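Local structure of putative capsular polysaccharide biosynthesis protein (Streptococcus pneumoniae serotype 4, 6EWJ) at residues Val27-Arg32 with Gly39-Glu44; Gly301-Pro306 with Val404-Leu409. The protein is probably a pyridoxal phosphate-dependent sugar aminotransferase of the DegT/DnrJ/EryC1 family, an essential enzyme of teichoic acid biosynthesis in the pneumococcus. One frame throughout, in Å; residues are numbered along the deposited sequence.

Contact 1 of 2, residues Val27-Arg32 with Gly39-Glu44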
ATOM      1  N   VAL A  27      13.828  15.543   2.533  1.00 23.16           N
ATOM      2  CA  VAL A  27      13.892  14.070   2.520  1.00 22.19           C
ATOM      3  C   VAL A  27      15.161  13.599   3.199  1.00 22.94           C
ATOM      4  O   VAL A  27      15.100  12.702   4.025  1.00 22.42           O
ATOM      5  CB  VAL A  27      13.757  13.509   1.077  1.00 21.73           C
ATOM      6  CG1 VAL A  27      14.235  12.068   0.998  1.00 21.50           C
ATOM      7  CG2 VAL A  27      12.311  13.596   0.613  1.00 20.61           C
ATOM      8  N   VAL A  28      16.284  14.247   2.898  1.00 24.11           N
ATOM      9  CA  VAL A  28      17.545  13.974   3.587  1.00 25.00           C
ATOM     10  C   VAL A  28      17.441  14.117   5.103  1.00 25.15           C
ATOM     11  O   VAL A  28      17.937  13.255   5.851  1.00 25.10           O
ATOM     12  CB  VAL A  28      18.668  14.843   3.049  1.00 26.16           C
ATOM     13  N   ASP A  29      16.772  15.176   5.550  1.00 25.05           N
ATOM     14  CA  ASP A  29      16.510  15.419   6.970  1.00 25.33           C
ATOM     15  C   ASP A  29      15.757  14.249   7.623  1.00 24.59           C
ATOM     16  O   ASP A  29      16.127  13.784   8.705  1.00 24.35           O
ATOM     17  CB  ASP A  29      15.728  16.724   7.167  1.00 25.51           C
ATOM     18  CG  ASP A  29      15.270  16.916   8.574  1.00 25.43           C
ATOM     19  OD1 ASP A  29      14.165  16.508   8.943  1.00 24.51           O
ATOM     20  OD2 ASP A  29      16.043  17.456   9.339  1.00 26.86           O
ATOM     21  N   THR A  30      14.723  13.776   6.957  1.00 23.90           N
ATOM     22  CA  THR A  30      14.016  12.592   7.414  1.00 23.81           C
ATOM     23  C   THR A  30      14.929  11.341   7.499  1.00 24.32           C
ATOM     24  O   THR A  30      14.873  10.579   8.493  1.00 23.86           O
ATOM     25  CB  THR A  30      12.774  12.326   6.534  1.00 23.19           C
ATOM     26  OG1 THR A  30      11.672  13.036   7.078  1.00 22.75           O
ATOM     27  CG2 THR A  30      12.362  10.818   6.523  1.00 22.35           C
ATOM     28  N   LEU A  31      15.725  11.108   6.452  1.00 24.86           N
ATOM     29  CA  LEU A  31      16.646   9.957   6.431  1.00 25.51           C
ATOM     30  C   LEU A  31      17.735   9.964   7.493  1.00 27.52           C
ATOM     31  O   LEU A  31      18.357   8.908   7.756  1.00 27.27           O
ATOM     32  CB  LEU A  31      17.272   9.805   5.057  1.00 25.63           C
ATOM     33  CG  LEU A  31      16.254   9.372   3.958  1.00 24.70           C
ATOM     34  CD1 LEU A  31      16.924   9.321   2.601  1.00 24.81           C
ATOM     35  CD2 LEU A  31      15.586   8.037   4.266  1.00 24.23           C
ATOM     36  N   ARG A  32      18.006  11.152   8.070  1.00 28.76           N
ATOM     37  CA  ARG A  32      18.899  11.284   9.213  1.00 30.47           C
ATOM     38  C   ARG A  32      18.191  11.203  10.562  1.00 30.14           C
ATOM     39  O   ARG A  32      18.858  11.190  11.598  1.00 29.24           O
ATOM     40  CB  ARG A  32      19.637  12.635   9.170  1.00 32.69           C
ATOM     41  CG  ARG A  32      20.631  12.709   8.050  1.00 35.12           C
ATOM     42  CD  ARG A  32      21.555  13.918   8.167  1.00 38.49           C
ATOM     43  NE  ARG A  32      22.091  14.225   6.840  1.00 40.84           N
ATOM     44  CZ  ARG A  32      21.533  15.045   5.943  1.00 42.62           C
ATOM     45  NH1 ARG A  32      20.368  15.680   6.196  1.00 42.77           N
ATOM     46  NH2 ARG A  32      22.173  15.257   4.789  1.00 44.60           N
ATOM     47  N   GLY A  39       5.647   9.040  10.645  1.00 21.18           N
ATOM     48  CA  GLY A  39       6.192   9.733  11.821  1.00 22.36           C
ATOM     49  C   GLY A  39       5.667  11.158  11.934  1.00 23.27           C
ATOM     50  O   GLY A  39       4.549  11.440  11.458  1.00 22.56           O
ATOM     51  N   PRO A  40       6.423  12.038  12.622  1.00 24.83           N
ATOM     52  CA  PRO A  40       5.939  13.412  12.878  1.00 25.07           C
ATOM     53  C   PRO A  40       5.688  14.227  11.619  1.00 25.17           C
ATOM     54  O   PRO A  40       4.734  14.977  11.588  1.00 24.09           O
ATOM     55  CB  PRO A  40       7.039  14.065  13.732  1.00 26.43           C
ATOM     56  CG  PRO A  40       8.062  13.023  13.996  1.00 26.56           C
ATOM     57  CD  PRO A  40       7.765  11.789  13.181  1.00 25.40           C
ATOM     58  N   LYS A  41       6.501  14.035  10.578  1.00 25.42           N
ATOM     59  CA  LYS A  41       6.285  14.749   9.309  1.00 25.89           C
ATOM     60  C   LYS A  41       4.966  14.381   8.645  1.00 23.89           C
ATOM     61  O   LYS A  41       4.285  15.251   8.099  1.00 23.11           O
ATOM     62  CB  LYS A  41       7.462  14.571   8.337  1.00 26.82           C
ATOM     63  CG  LYS A  41       8.761  15.193   8.871  1.00 28.91           C
ATOM     64  CD  LYS A  41       9.718  15.456   7.724  1.00 30.56           C
ATOM     65  CE  LYS A  41      11.172  15.740   8.095  1.00 31.48           C
ATOM     66  NZ  LYS A  41      11.283  16.513   9.334  1.00 33.97           N
ATOM     67  N   THR A  42       4.599  13.105   8.699  1.00 22.25           N
ATOM     68  CA  THR A  42       3.284  12.683   8.180  1.00 21.69           C
ATOM     69  C   THR A  42       2.110  13.359   8.935  1.00 21.61           C
ATOM     70  O   THR A  42       1.218  13.877   8.316  1.00 19.98           O
ATOM     71  CB  THR A  42       3.149  11.139   8.092  1.00 20.95           C
ATOM     72  OG1 THR A  42       4.122  10.647   7.166  1.00 19.90           O
ATOM     73  CG2 THR A  42       1.769  10.713   7.611  1.00 20.41           C
ATOM     74  N   LYS A  43       2.203  13.421  10.263  1.00 23.02           N
ATOM     75  CA  LYS A  43       1.193  14.099  11.085  1.00 24.03           C
ATOM     76  C   LYS A  43       1.167  15.600  10.759  1.00 23.81           C
ATOM     77  O   LYS A  43       0.106  16.170  10.604  1.00 23.85           O
ATOM     78  CB  LYS A  43       1.384  13.822  12.595  1.00 25.95           C
ATOM     79  CG  LYS A  43       1.494  12.333  12.977  1.00 26.59           C
ATOM     80  CD  LYS A  43       0.549  11.404  12.214  1.00 27.04           C
ATOM     81  CE  LYS A  43       0.564   9.971  12.743  1.00 27.67           C
ATOM     82  NZ  LYS A  43      -0.191   8.973  11.924  1.00 26.95           N
ATOM     83  N   GLU A  44       2.321  16.212  10.570  1.00 24.55           N
ATOM     84  CA  GLU A  44       2.391  17.653  10.252  1.00 25.61           C
ATOM     85  C   GLU A  44       1.806  17.870   8.853  1.00 23.99           C
ATOM     86  O   GLU A  44       1.079  18.832   8.663  1.00 22.80           O
ATOM     87  CB  GLU A  44       3.832  18.177  10.345  1.00 27.87           C
ATOM     88  CG  GLU A  44       4.052  19.654  10.028  1.00 30.63           C
ATOM     89  CD  GLU A  44       3.427  20.641  11.018  1.00 32.44           C
ATOM     90  OE1 GLU A  44       2.821  20.230  12.038  1.00 35.17           O
ATOM     91  OE2 GLU A  44       3.498  21.858  10.752  1.00 35.67           O
TER
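D29 and T30, on helix 21-31, meet a single residue of the next helix, K41. D29 comes first along the chain. Its CG stands anti to the backbone N (chi1 172°), and its CB already points toward helix 40-53. OD1 takes a salt-bridge hydrogen bond from NZ of K41, at 2.9 Å between D29 OD1 and K41 NZ. The ammonium approaches nearly along the CG-OD1 bond of D29. The last methylene of the lysine is also close, with K41 CE 3.2 Å from D29 OD1.

T30 meets the end of the lysine shaft. Its OG1 is 2.9 Å from K41 CE and 3.2 Å from K41 CD, a close contact with carbon and not a hydrogen bond, and the two side chains run past each other in opposite directions. The hydroxyl has its main hydrogen bond with the hydroxyl of S272, on helix 268-299.

K41 reaches across largely extended, then bends at its last torsion (chi4 -36°). The bend swings NZ onto D29 OD1. E26, one turn before T30, adds a long, weak ion pair to the same ammonium.

This is a salt bridge between consecutive helices, which are joined by a short loop. It is local and lies away from the cofactor site. G39 is the N-cap of helix 40-53. The carboxylate of D268, at the start of helix 268-299, accepts from the backbone at this helix start, OD2 from K41 N and OD1 from T42 N. Helix 21-31 further packs on the second subunit.

Contact 2 of 2, residues Gly301-Pro306 with Val404-Leu409; sequences GSRIHP and VSEKVL
R303 buries the most surface here, lying against L409 and E406 of the C-terminal helix 391-409. Its chain bends at chi3 (-21°), which turns the guanidinium out of line with the methylenes before it. L409 CD1 sits over one face of that group. The methyl is 3.4 Å from R303 NE and 3.8 Å from R303 CZ. It also presses on the aliphatic part of the arginine, 3.3 Å from R303 CD. The arginine and the leucine reach toward each other from their two segments. R303 NE is buried by this contact and has no hydrogen-bonding partner in the model.

E406 comes to the edge of the guanidinium, near its plane. The touching atom is a methylene carbon: E406 CG lies 3.1 Å from R303 NH2. The carboxylate is further away and is not bonded to the arginine. E406 OE2 is 4.7 Å from R303 NH2, and the guanidinium and carboxylate planes are turned 48° apart. The opposite charges may still attract weakly.

S405 faces the strand from one turn before L409. Its OG is 4.1 Å from I304 CD1, a loose contact between hydroxyl and methyl. The hydroxyl has its hydrogen bond within its own helix, to the backbone O of F401. Before the strand, S302 OG accepts from I304 N at 3.1 Å, an ST turn, and is also hydrogen-bonded to F299 O.

The contact sets the start of strand 304-306 beside the end of helix 391-409. The strand is an outer member of a three-stranded antiparallel sheet, next to strand 321-325. I304 also packs on F401 of helix 391-409 and on F299 of helix 268-299. Helix 330-342 lies alongside, where I336 meets V404 and V408 and E332 meets L409.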
ATOM      1  N   GLY A 301     -11.126  30.644 -31.071  1.00 34.03           N
ATOM      2  CA  GLY A 301     -11.590  30.679 -32.464  1.00 34.80           C
ATOM      3  C   GLY A 301     -11.166  29.499 -33.337  1.00 34.26           C
ATOM      4  O   GLY A 301     -11.557  29.436 -34.490  1.00 34.46           O
ATOM      5  N   SER A 302     -10.363  28.559 -32.816  1.00 32.99           N
ATOM      6  CA  SER A 302      -9.931  27.404 -33.614  1.00 32.53           C
ATOM      7  C   SER A 302     -10.878  26.225 -33.404  1.00 32.11           C
ATOM      8  O   SER A 302     -11.811  26.260 -32.621  1.00 31.06           O
ATOM      9  CB  SER A 302      -8.498  27.005 -33.232  1.00 32.15           C
ATOM     10  OG  SER A 302      -8.436  26.313 -31.971  1.00 30.16           O
ATOM     11  N   ARG A 303     -10.577  25.129 -34.060  1.00 33.37           N
ATOM     12  CA  ARG A 303     -11.321  23.881 -33.858  1.00 34.07           C
ATOM     13  C   ARG A 303     -10.965  23.175 -32.503  1.00 31.71           C
ATOM     14  O   ARG A 303     -11.717  22.337 -31.979  1.00 30.94           O
ATOM     15  CB  ARG A 303     -10.973  22.999 -35.043  1.00 37.15           C
ATOM     16  CG  ARG A 303     -11.983  22.015 -35.604  1.00 40.23           C
ATOM     17  CD  ARG A 303     -11.250  21.167 -36.697  1.00 43.82           C
ATOM     18  NE  ARG A 303     -10.047  21.875 -37.191  1.00 45.91           N
ATOM     19  CZ  ARG A 303      -9.885  22.467 -38.379  1.00 49.26           C
ATOM     20  NH1 ARG A 303     -10.810  22.429 -39.357  1.00 52.09           N
ATOM     21  NH2 ARG A 303      -8.744  23.109 -38.619  1.00 50.60           N
ATOM     22  N   ILE A 304      -9.827  23.544 -31.941  1.00 30.39           N
ATOM     23  CA  ILE A 304      -9.364  22.981 -30.664  1.00 28.52           C
ATOM     24  C   ILE A 304     -10.161  23.628 -29.542  1.00 27.64           C
ATOM     25  O   ILE A 304     -10.000  24.831 -29.283  1.00 28.73           O
ATOM     26  CB  ILE A 304      -7.850  23.183 -30.542  1.00 28.85           C
ATOM     27  CG1 ILE A 304      -7.147  22.329 -31.616  1.00 29.47           C
ATOM     28  CG2 ILE A 304      -7.337  22.781 -29.151  1.00 27.95           C
ATOM     29  CD1 ILE A 304      -5.923  22.975 -32.198  1.00 30.61           C
ATOM     30  N   HIS A 305     -11.028  22.867 -28.903  1.00 26.12           N
ATOM     31  CA  HIS A 305     -11.883  23.332 -27.786  1.00 25.70           C
ATOM     32  C   HIS A 305     -11.462  22.761 -26.422  1.00 24.72           C
ATOM     33  O   HIS A 305     -11.773  21.592 -26.088  1.00 23.46           O
ATOM     34  CB  HIS A 305     -13.352  22.935 -28.017  1.00 25.78           C
ATOM     35  CG  HIS A 305     -13.939  23.464 -29.281  1.00 26.94           C
ATOM     36  ND1 HIS A 305     -13.604  24.689 -29.810  1.00 28.18           N
ATOM     37  CD2 HIS A 305     -14.886  22.957 -30.100  1.00 27.22           C
ATOM     38  CE1 HIS A 305     -14.273  24.882 -30.937  1.00 28.58           C
ATOM     39  NE2 HIS A 305     -15.079  23.863 -31.121  1.00 27.72           N
ATOM     40  N   PRO A 306     -10.793  23.574 -25.599  1.00 24.34           N
ATOM     41  CA  PRO A 306     -10.398  23.101 -24.254  1.00 23.52           C
ATOM     42  C   PRO A 306     -11.527  23.144 -23.233  1.00 22.83           C
ATOM     43  O   PRO A 306     -12.466  23.924 -23.340  1.00 22.06           O
ATOM     44  CB  PRO A 306      -9.298  24.082 -23.846  1.00 24.11           C
ATOM     45  CG  PRO A 306      -9.585  25.318 -24.635  1.00 25.33           C
ATOM     46  CD  PRO A 306     -10.373  24.953 -25.849  1.00 25.31           C
ATOM     47  N   VAL A 404      -1.277  20.723 -37.316  1.00 42.40           N
ATOM     48  CA  VAL A 404      -1.436  19.275 -37.425  1.00 42.77           C
ATOM     49  C   VAL A 404      -2.889  18.873 -37.598  1.00 43.54           C
ATOM     50  O   VAL A 404      -3.188  18.034 -38.436  1.00 44.69           O
ATOM     51  CB  VAL A 404      -0.799  18.538 -36.215  1.00 41.82           C
ATOM     52  CG1 VAL A 404      -1.371  17.146 -36.050  1.00 40.91           C
ATOM     53  CG2 VAL A 404       0.716  18.462 -36.397  1.00 42.67           C
ATOM     54  N   SER A 405      -3.770  19.427 -36.775  1.00 44.41           N
ATOM     55  CA  SER A 405      -5.208  19.162 -36.882  1.00 45.69           C
ATOM     56  C   SER A 405      -5.738  19.509 -38.273  1.00 48.02           C
ATOM     57  O   SER A 405      -6.442  18.713 -38.891  1.00 46.22           O
ATOM     58  CB  SER A 405      -5.994  19.962 -35.832  1.00 45.63           C
ATOM     59  OG  SER A 405      -5.607  19.586 -34.512  1.00 46.45           O
ATOM     60  N   GLU A 406      -5.400  20.709 -38.751  1.00 51.59           N
ATOM     61  CA  GLU A 406      -5.782  21.142 -40.117  1.00 53.98           C
ATOM     62  C   GLU A 406      -5.279  20.151 -41.167  1.00 54.34           C
ATOM     63  O   GLU A 406      -6.037  19.691 -42.012  1.00 54.49           O
ATOM     64  CB  GLU A 406      -5.217  22.526 -40.433  1.00 56.39           C
ATOM     65  CG  GLU A 406      -5.843  23.691 -39.680  1.00 57.24           C
ATOM     66  CD  GLU A 406      -5.079  24.999 -39.880  1.00 60.82           C
ATOM     67  OE1 GLU A 406      -4.656  25.250 -41.042  1.00 64.71           O
ATOM     68  OE2 GLU A 406      -4.903  25.775 -38.901  1.00 60.05           O
ATOM     69  N   LYS A 407      -4.005  19.787 -41.071  1.00 55.71           N
ATOM     70  CA  LYS A 407      -3.408  18.830 -42.008  1.00 56.23           C
ATOM     71  C   LYS A 407      -4.159  17.503 -42.045  1.00 55.84           C
ATOM     72  O   LYS A 407      -4.488  17.028 -43.127  1.00 58.53           O
ATOM     73  CB  LYS A 407      -1.939  18.596 -41.699  1.00 56.25           C
ATOM     74  CG  LYS A 407      -1.221  17.650 -42.666  1.00 57.28           C
ATOM     75  CD  LYS A 407       0.274  17.523 -42.416  1.00 57.61           C
ATOM     76  CE  LYS A 407       0.563  16.679 -41.180  1.00 56.90           C
ATOM     77  NZ  LYS A 407       1.733  17.020 -40.314  1.00 56.79           N
ATOM     78  N   VAL A 408      -4.458  16.931 -40.881  1.00 53.16           N
ATOM     79  CA  VAL A 408      -5.167  15.643 -40.801  1.00 51.92           C
ATOM     80  C   VAL A 408      -6.575  15.730 -41.414  1.00 52.75           C
ATOM     81  O   VAL A 408      -6.979  14.842 -42.162  1.00 51.94           O
ATOM     82  CB  VAL A 408      -5.237  15.118 -39.346  1.00 49.12           C
ATOM     83  CG1 VAL A 408      -6.192  13.935 -39.204  1.00 47.91           C
ATOM     84  CG2 VAL A 408      -3.851  14.720 -38.875  1.00 49.58           C
ATOM     85  N   LEU A 409      -7.309  16.797 -41.111  1.00 53.12           N
ATOM     86  CA  LEU A 409      -8.654  16.955 -41.652  1.00 55.24           C
ATOM     87  C   LEU A 409      -8.653  17.273 -43.160  1.00 59.54           C
ATOM     88  O   LEU A 409      -9.455  16.693 -43.902  1.00 61.50           O
ATOM     89  CB  LEU A 409      -9.443  17.997 -40.859  1.00 54.47           C
ATOM     90  CG  LEU A 409      -9.715  17.534 -39.414  1.00 52.96           C
ATOM     91  CD1 LEU A 409     -10.109  18.702 -38.525  1.00 52.57           C
ATOM     92  CD2 LEU A 409     -10.772  16.434 -39.346  1.00 51.84           C
TER

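Contacts 1 and 2 share no segment and do not touch; their centres are 48 Å apart. Both are partly buried and far from the chain centre, and neither is at the annotated cofactor site. Contact 1 joins two successive helices near the N-terminus through a salt bridge, and its first helix also borders the second subunit. Contact 2 brings together a strand and the C-terminal helix, 98 residues apart in sequence. It has no hydrogen bond or salt bridge across it, and no other protein chain of the assembly touches its segments. Helix 268-299 is their common neighbour, meeting contact 1 near its start and contact 2 near its end.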